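Local atomic coordinates of type 3A cellulose-binding domain protein (Clostridium thermocellum, PDB entry 4B9P), a protein that binds cellulose through this extracellular family 3 carbohydrate-binding module, probably sensing polysaccharide outside the cell and thereby releasing the sigma factor SigI2 from its cytoplasmic anti-sigma domain. Residues Tyr46-Tyr58 against Ile70-Ala84. Numbering follows the deposited sequence. Where two conformers were deposited one is given.
Sequences YYYTKDQVINEIY and ITGTVVQMSNPKPNA. With CA (calcium ion), chain B; ZN (zinc ion), chain D.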
loop_
_atom_site.group_PDB
_atom_site.type_symbol
_atom_site.label_atom_id
_atom_site.label_comp_id
_atom_site.label_asym_id
_atom_site.label_seq_id
_atom_site.Cartn_x
_atom_site.Cartn_y
_atom_site.Cartn_z
ATOM N N TYR A 46 -3.641 -1.026 -1.537
ATOM C CA TYR A 46 -4.151 0.116 -0.777
ATOM C C TYR A 46 -5.141 0.824 -1.708
ATOM O O TYR A 46 -4.726 1.379 -2.731
ATOM C CB TYR A 46 -2.987 1.065 -0.412
ATOM C CG TYR A 46 -3.440 2.267 0.406
ATOM C CD1 TYR A 46 -3.910 3.446 -0.214
ATOM C CD2 TYR A 46 -3.366 2.257 1.806
ATOM C CE1 TYR A 46 -4.355 4.520 0.544
ATOM C CE2 TYR A 46 -3.794 3.356 2.578
ATOM C CZ TYR A 46 -4.261 4.485 1.934
ATOM O OH TYR A 46 -4.661 5.497 2.730
ATOM N N TYR A 47 -6.419 0.814 -1.346
ATOM C CA TYR A 47 -7.492 1.336 -2.198
ATOM C C TYR A 47 -7.832 2.778 -1.856
ATOM O O TYR A 47 -7.887 3.149 -0.672
ATOM C CB TYR A 47 -8.756 0.516 -1.993
ATOM C CG TYR A 47 -8.683 -0.887 -2.469
ATOM C CD1 TYR A 47 -8.884 -1.196 -3.823
ATOM C CD2 TYR A 47 -8.376 -1.922 -1.582
ATOM C CE1 TYR A 47 -8.857 -2.515 -4.266
ATOM C CE2 TYR A 47 -8.320 -3.222 -2.018
ATOM C CZ TYR A 47 -8.544 -3.521 -3.347
ATOM O OH TYR A 47 -8.480 -4.859 -3.718
ATOM N N TYR A 48 -8.089 3.593 -2.880
ATOM C CA TYR A 48 -8.331 5.009 -2.633
ATOM C C TYR A 48 -9.087 5.572 -3.842
ATOM O O TYR A 48 -9.293 4.894 -4.859
ATOM C CB TYR A 48 -7.001 5.740 -2.405
ATOM C CG TYR A 48 -6.078 5.848 -3.617
ATOM C CD1 TYR A 48 -5.274 4.772 -4.023
ATOM C CD2 TYR A 48 -5.984 7.037 -4.324
ATOM C CE1 TYR A 48 -4.454 4.854 -5.107
ATOM C CE2 TYR A 48 -5.115 7.142 -5.417
ATOM C CZ TYR A 48 -4.354 6.040 -5.780
ATOM O OH TYR A 48 -3.518 6.133 -6.864
ATOM N N THR A 49 -9.506 6.830 -3.705
ATOM C CA THR A 49 -10.033 7.590 -4.853
ATOM C C THR A 49 -9.015 8.647 -5.256
ATOM O O THR A 49 -8.594 9.463 -4.441
ATOM C CB THR A 49 -11.368 8.235 -4.499
ATOM O OG1 THR A 49 -11.246 8.883 -3.222
ATOM C CG2 THR A 49 -12.494 7.173 -4.484
ATOM N N LYS A 50 -8.595 8.596 -6.529
ATOM C CA LYS A 50 -7.542 9.512 -7.027
ATOM C C LYS A 50 -8.001 10.960 -7.116
ATOM O O LYS A 50 -7.168 11.856 -7.257
ATOM C CB LYS A 50 -7.015 9.039 -8.381
ATOM C CG LYS A 50 -8.085 9.172 -9.497
ATOM C CD LYS A 50 -7.589 8.673 -10.827
ATOM C CE LYS A 50 -8.585 8.924 -11.966
ATOM N NZ LYS A 50 -9.849 8.205 -11.755
ATOM N N ASP A 51 -9.313 11.196 -7.020
ATOM C CA ASP A 51 -9.848 12.541 -7.065
ATOM C C ASP A 51 -9.396 13.187 -8.371
ATOM O O ASP A 51 -9.587 12.574 -9.427
ATOM C CB ASP A 51 -9.477 13.298 -5.789
ATOM C CG ASP A 51 -9.753 12.468 -4.512
ATOM O OD1 ASP A 51 -10.787 11.751 -4.435
ATOM O OD2 ASP A 51 -8.938 12.544 -3.584
ATOM N N GLN A 52 -8.855 14.412 -8.361
ATOM C CA GLN A 52 -8.380 15.021 -9.614
ATOM C C GLN A 52 -6.857 15.014 -9.750
ATOM O O GLN A 52 -6.311 15.717 -10.588
ATOM C CB GLN A 52 -8.947 16.439 -9.730
ATOM C CG GLN A 52 -10.470 16.428 -9.886
ATOM C CD GLN A 52 -11.008 17.812 -10.036
ATOM O OE1 GLN A 52 -11.135 18.571 -9.041
ATOM N NE2 GLN A 52 -11.284 18.195 -11.267
ATOM N N VAL A 53 -6.170 14.204 -8.950
ATOM C CA VAL A 53 -4.728 14.194 -8.991
ATOM C C VAL A 53 -4.232 13.500 -10.247
ATOM O O VAL A 53 -4.801 12.488 -10.669
ATOM C CB VAL A 53 -4.185 13.498 -7.700
ATOM C CG1 VAL A 53 -2.666 13.395 -7.758
ATOM C CG2 VAL A 53 -4.627 14.320 -6.476
ATOM N N ILE A 54 -3.195 14.066 -10.868
ATOM C CA ILE A 54 -2.594 13.520 -12.090
ATOM C C ILE A 54 -1.097 13.248 -11.863
ATOM O O ILE A 54 -0.544 13.624 -10.820
ATOM C CB ILE A 54 -2.830 14.480 -13.284
ATOM C CG1 ILE A 54 -2.153 15.842 -13.043
ATOM C CG2 ILE A 54 -4.322 14.566 -13.591
ATOM C CD1 ILE A 54 -2.134 16.742 -14.288
ATOM N N ASN A 55 -0.432 12.640 -12.851
ATOM C CA ASN A 55 0.994 12.270 -12.758
ATOM C C ASN A 55 1.262 11.367 -11.561
ATOM O O ASN A 55 2.334 11.461 -10.943
ATOM C CB ASN A 55 1.922 13.484 -12.643
ATOM C CG ASN A 55 1.681 14.545 -13.675
ATOM O OD1 ASN A 55 1.447 14.267 -14.857
ATOM N ND2 ASN A 55 1.809 15.799 -13.257
ATOM N N GLU A 56 0.317 10.506 -11.212
ATOM C CA GLU A 56 0.493 9.741 -9.972
ATOM C C GLU A 56 1.615 8.718 -10.126
ATOM O O GLU A 56 1.593 7.919 -11.049
ATOM C CB GLU A 56 -0.783 9.031 -9.626
ATOM C CG GLU A 56 -1.944 9.927 -9.292
ATOM C CD GLU A 56 -3.109 9.057 -8.868
ATOM O OE1 GLU A 56 -3.855 8.579 -9.769
ATOM O OE2 GLU A 56 -3.240 8.725 -7.660
ATOM N N ILE A 57 2.562 8.720 -9.184
ATOM C CA ILE A 57 3.659 7.764 -9.165
ATOM C C ILE A 57 3.755 7.172 -7.770
ATOM O O ILE A 57 3.265 7.744 -6.780
ATOM C CB ILE A 57 5.008 8.429 -9.575
ATOM C CG1 ILE A 57 5.418 9.500 -8.563
ATOM C CG2 ILE A 57 4.941 8.951 -11.026
ATOM C CD1 ILE A 57 6.880 9.914 -8.702
ATOM N N TYR A 58 4.409 6.029 -7.698
ATOM C CA TYR A 58 4.696 5.346 -6.461
ATOM C C TYR A 58 6.200 5.411 -6.205
ATOM O O TYR A 58 7.004 5.178 -7.125
ATOM C CB TYR A 58 4.318 3.838 -6.613
ATOM C CG TYR A 58 4.798 3.019 -5.438
ATOM C CD1 TYR A 58 4.030 2.929 -4.298
ATOM C CD2 TYR A 58 6.070 2.427 -5.443
ATOM C CE1 TYR A 58 4.471 2.216 -3.172
ATOM C CE2 TYR A 58 6.522 1.719 -4.352
ATOM C CZ TYR A 58 5.743 1.653 -3.212
ATOM O OH TYR A 58 6.217 1.010 -2.103
ATOM N N ILE A 70 11.303 -4.024 -3.626
ATOM C CA ILE A 70 9.898 -3.655 -3.590
ATOM C C ILE A 70 9.480 -3.125 -4.948
ATOM O O ILE A 70 10.249 -2.389 -5.574
ATOM C CB ILE A 70 9.663 -2.522 -2.509
ATOM C CG1 ILE A 70 10.187 -2.939 -1.130
ATOM C CG2 ILE A 70 8.184 -2.203 -2.488
ATOM C CD1 ILE A 70 9.623 -4.280 -0.601
ATOM N N THR A 71 8.271 -3.477 -5.372
ATOM C CA THR A 71 7.663 -2.878 -6.557
ATOM C C THR A 71 6.371 -2.160 -6.135
ATOM O O THR A 71 5.727 -2.571 -5.176
ATOM C CB THR A 71 7.335 -3.934 -7.640
ATOM O OG1 THR A 71 6.270 -4.776 -7.203
ATOM C CG2 THR A 71 8.536 -4.821 -7.899
ATOM N N GLY A 72 6.000 -1.102 -6.839
ATOM C CA GLY A 72 4.716 -0.485 -6.593
ATOM C C GLY A 72 4.182 0.058 -7.886
ATOM O O GLY A 72 4.944 0.627 -8.683
ATOM N N THR A 73 2.872 -0.061 -8.070
ATOM C CA THR A 73 2.222 0.397 -9.272
ATOM C C THR A 73 0.944 1.095 -8.850
ATOM O O THR A 73 0.270 0.652 -7.917
ATOM C CB THR A 73 1.852 -0.817 -10.166
ATOM O OG1 THR A 73 2.954 -1.738 -10.247
ATOM C CG2 THR A 73 1.388 -0.357 -11.576
ATOM N N VAL A 74 0.588 2.176 -9.548
ATOM C CA VAL A 74 -0.688 2.802 -9.366
ATOM C C VAL A 74 -1.632 2.244 -10.414
ATOM O O VAL A 74 -1.336 2.333 -11.612
ATOM C CB VAL A 74 -0.537 4.327 -9.483
ATOM C CG1 VAL A 74 -1.905 5.011 -9.444
ATOM C CG2 VAL A 74 0.462 4.867 -8.416
ATOM N N VAL A 75 -2.775 1.713 -9.979
ATOM C CA VAL A 75 -3.713 1.075 -10.898
ATOM C C VAL A 75 -5.055 1.779 -10.824
ATOM O O VAL A 75 -5.585 1.993 -9.748
ATOM C CB VAL A 75 -3.889 -0.398 -10.502
ATOM C CG1 VAL A 75 -4.845 -1.102 -11.470
ATOM C CG2 VAL A 75 -2.517 -1.111 -10.453
ATOM N N GLN A 76 -5.584 2.109 -11.987
ATOM C CA GLN A 76 -6.945 2.598 -12.088
ATOM C C GLN A 76 -7.905 1.396 -12.140
ATOM O O GLN A 76 -7.644 0.402 -12.833
ATOM C CB GLN A 76 -7.092 3.487 -13.330
ATOM C CG GLN A 76 -6.354 4.825 -13.219
ATOM C CD GLN A 76 -4.849 4.727 -13.475
ATOM O OE1 GLN A 76 -4.427 4.213 -14.519
ATOM N NE2 GLN A 76 -4.040 5.231 -12.546
ATOM N N MET A 77 -8.986 1.465 -11.376
ATOM C CA MET A 77 -9.947 0.365 -11.334
ATOM C C MET A 77 -10.929 0.435 -12.471
ATOM O O MET A 77 -11.635 1.436 -12.635
ATOM C CB MET A 77 -10.703 0.386 -10.003
ATOM C CG MET A 77 -9.813 -0.069 -8.864
ATOM S SD MET A 77 -10.503 0.246 -7.231
ATOM C CE MET A 77 -11.906 -0.925 -7.242
ATOM N N SER A 78 -11.009 -0.646 -13.243
ATOM C CA SER A 78 -12.010 -0.732 -14.281
ATOM C C SER A 78 -13.429 -0.728 -13.694
ATOM O O SER A 78 -14.363 -0.229 -14.323
ATOM C CB SER A 78 -11.784 -2.000 -15.110
ATOM O OG SER A 78 -10.496 -2.006 -15.733
ATOM N N ASN A 79 -13.580 -1.245 -12.478
ATOM C CA ASN A 79 -14.885 -1.375 -11.857
ATOM C C ASN A 79 -14.875 -0.681 -10.492
ATOM O O ASN A 79 -14.831 -1.314 -9.437
ATOM C CB ASN A 79 -15.227 -2.865 -11.694
ATOM C CG ASN A 79 -15.222 -3.580 -13.005
ATOM O OD1 ASN A 79 -16.027 -3.294 -13.883
ATOM N ND2 ASN A 79 -14.282 -4.508 -13.165
ATOM N N PRO A 80 -14.944 0.659 -10.504
ATOM C CA PRO A 80 -14.809 1.395 -9.249
ATOM C C PRO A 80 -15.932 1.110 -8.269
ATOM O O PRO A 80 -17.041 0.755 -8.661
ATOM C CB PRO A 80 -14.847 2.860 -9.688
ATOM C CG PRO A 80 -14.515 2.858 -11.131
ATOM C CD PRO A 80 -15.025 1.547 -11.682
ATOM N N LYS A 81 -15.623 1.233 -6.973
ATOM C CA LYS A 81 -16.586 1.097 -5.883
ATOM C C LYS A 81 -16.589 2.437 -5.137
ATOM O O LYS A 81 -15.677 3.263 -5.312
ATOM C CB LYS A 81 -16.157 -0.014 -4.892
ATOM C CG LYS A 81 -16.043 -1.451 -5.429
ATOM C CD LYS A 81 -17.361 -2.067 -5.924
ATOM C CE LYS A 81 -18.542 -1.998 -4.929
ATOM N NZ LYS A 81 -18.391 -2.792 -3.665
ATOM N N PRO A 82 -17.575 2.649 -4.254
ATOM C CA PRO A 82 -17.516 3.829 -3.368
ATOM C C PRO A 82 -16.199 3.833 -2.585
ATOM O O PRO A 82 -15.847 2.817 -1.971
ATOM C CB PRO A 82 -18.744 3.622 -2.454
ATOM C CG PRO A 82 -19.718 2.877 -3.335
ATOM C CD PRO A 82 -18.824 1.882 -4.064
ATOM N N ASN A 83 -15.472 4.946 -2.657
ATOM C CA ASN A 83 -14.204 5.141 -1.929
ATOM C C ASN A 83 -13.055 4.341 -2.501
ATOM O O ASN A 83 -11.973 4.263 -1.902
ATOM C CB ASN A 83 -14.359 4.899 -0.419
ATOM C CG ASN A 83 -15.425 5.764 0.165
ATOM O OD1 ASN A 83 -15.240 6.954 0.255
ATOM N ND2 ASN A 83 -16.541 5.196 0.550
ATOM N N ALA A 84 -13.261 3.804 -3.702
ATOM C CA ALA A 84 -12.166 3.049 -4.330
ATOM C C ALA A 84 -12.274 3.082 -5.846
ATOM O O ALA A 84 -13.051 2.315 -6.434
ATOM C CB ALA A 84 -12.137 1.588 -3.826
HETATM CA CA CA B . -9.596 10.478 -2.449
HETATM ZN ZN ZN D . -17.544 -4.348 -2.860
HETATM O O HOH W 1 -5.074 6.221 -10.148
HETATM O O HOH W 2 -7.141 10.444 -2.107
#
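Tyr58 lies across Gly72 where strand 56-58 passes strand 70-77 at 155° between their directions and 6.1 Å between axes; the two belong to opposing sheets of a beta-sandwich, and no direct hydrogen bond joins the segments. With Tyr58 CG anti to the backbone N (chi1 171°), one ring face receives Gly72 CA, 3.7 Å from the ring centroid and 22° off the normal, a CH-pi contact. The ring's far end meets Ile70, and its hydroxyl is hydrogen-bonded to Ser109 of strand 104-111.

Val74 divides its methyls: CG2 faces the backbone of Ile57 and Tyr58, whereas CG1 lies 3.2 Å from Tyr48 OH. That hydroxyl donates to Glu56 OE2 (2.7 Å), reaching it from above the carboxylate plane; Tyr131 OH also bonds OE2. The other oxygen, Glu56 OE1, accepts from a water 2.7 Å away that in turn accepts from Gln76 NE2.

Farther along, Met77 SD sits at the edge of the Tyr47 ring, 4.0 Å from CD1, in a Met-aromatic contact. Ala84, closing the type II turn from Lys81, brings its CB against Tyr47 CB, and Thr49 CG2 packs on the Asn83-Ala84 peptide. On Thr49, OG1 and the carbonyl O both bind calcium, which Asp51 chelates through its two carboxylate oxygens; Asp132, Ser135 and Asp136 complete the protein ligands.

Packing between the segments is thus mainly apolar, with a single water-mediated polar link, while both Glu56 carboxylate oxygens are engaged, which should restrict its rotation and probably favours the ionised form.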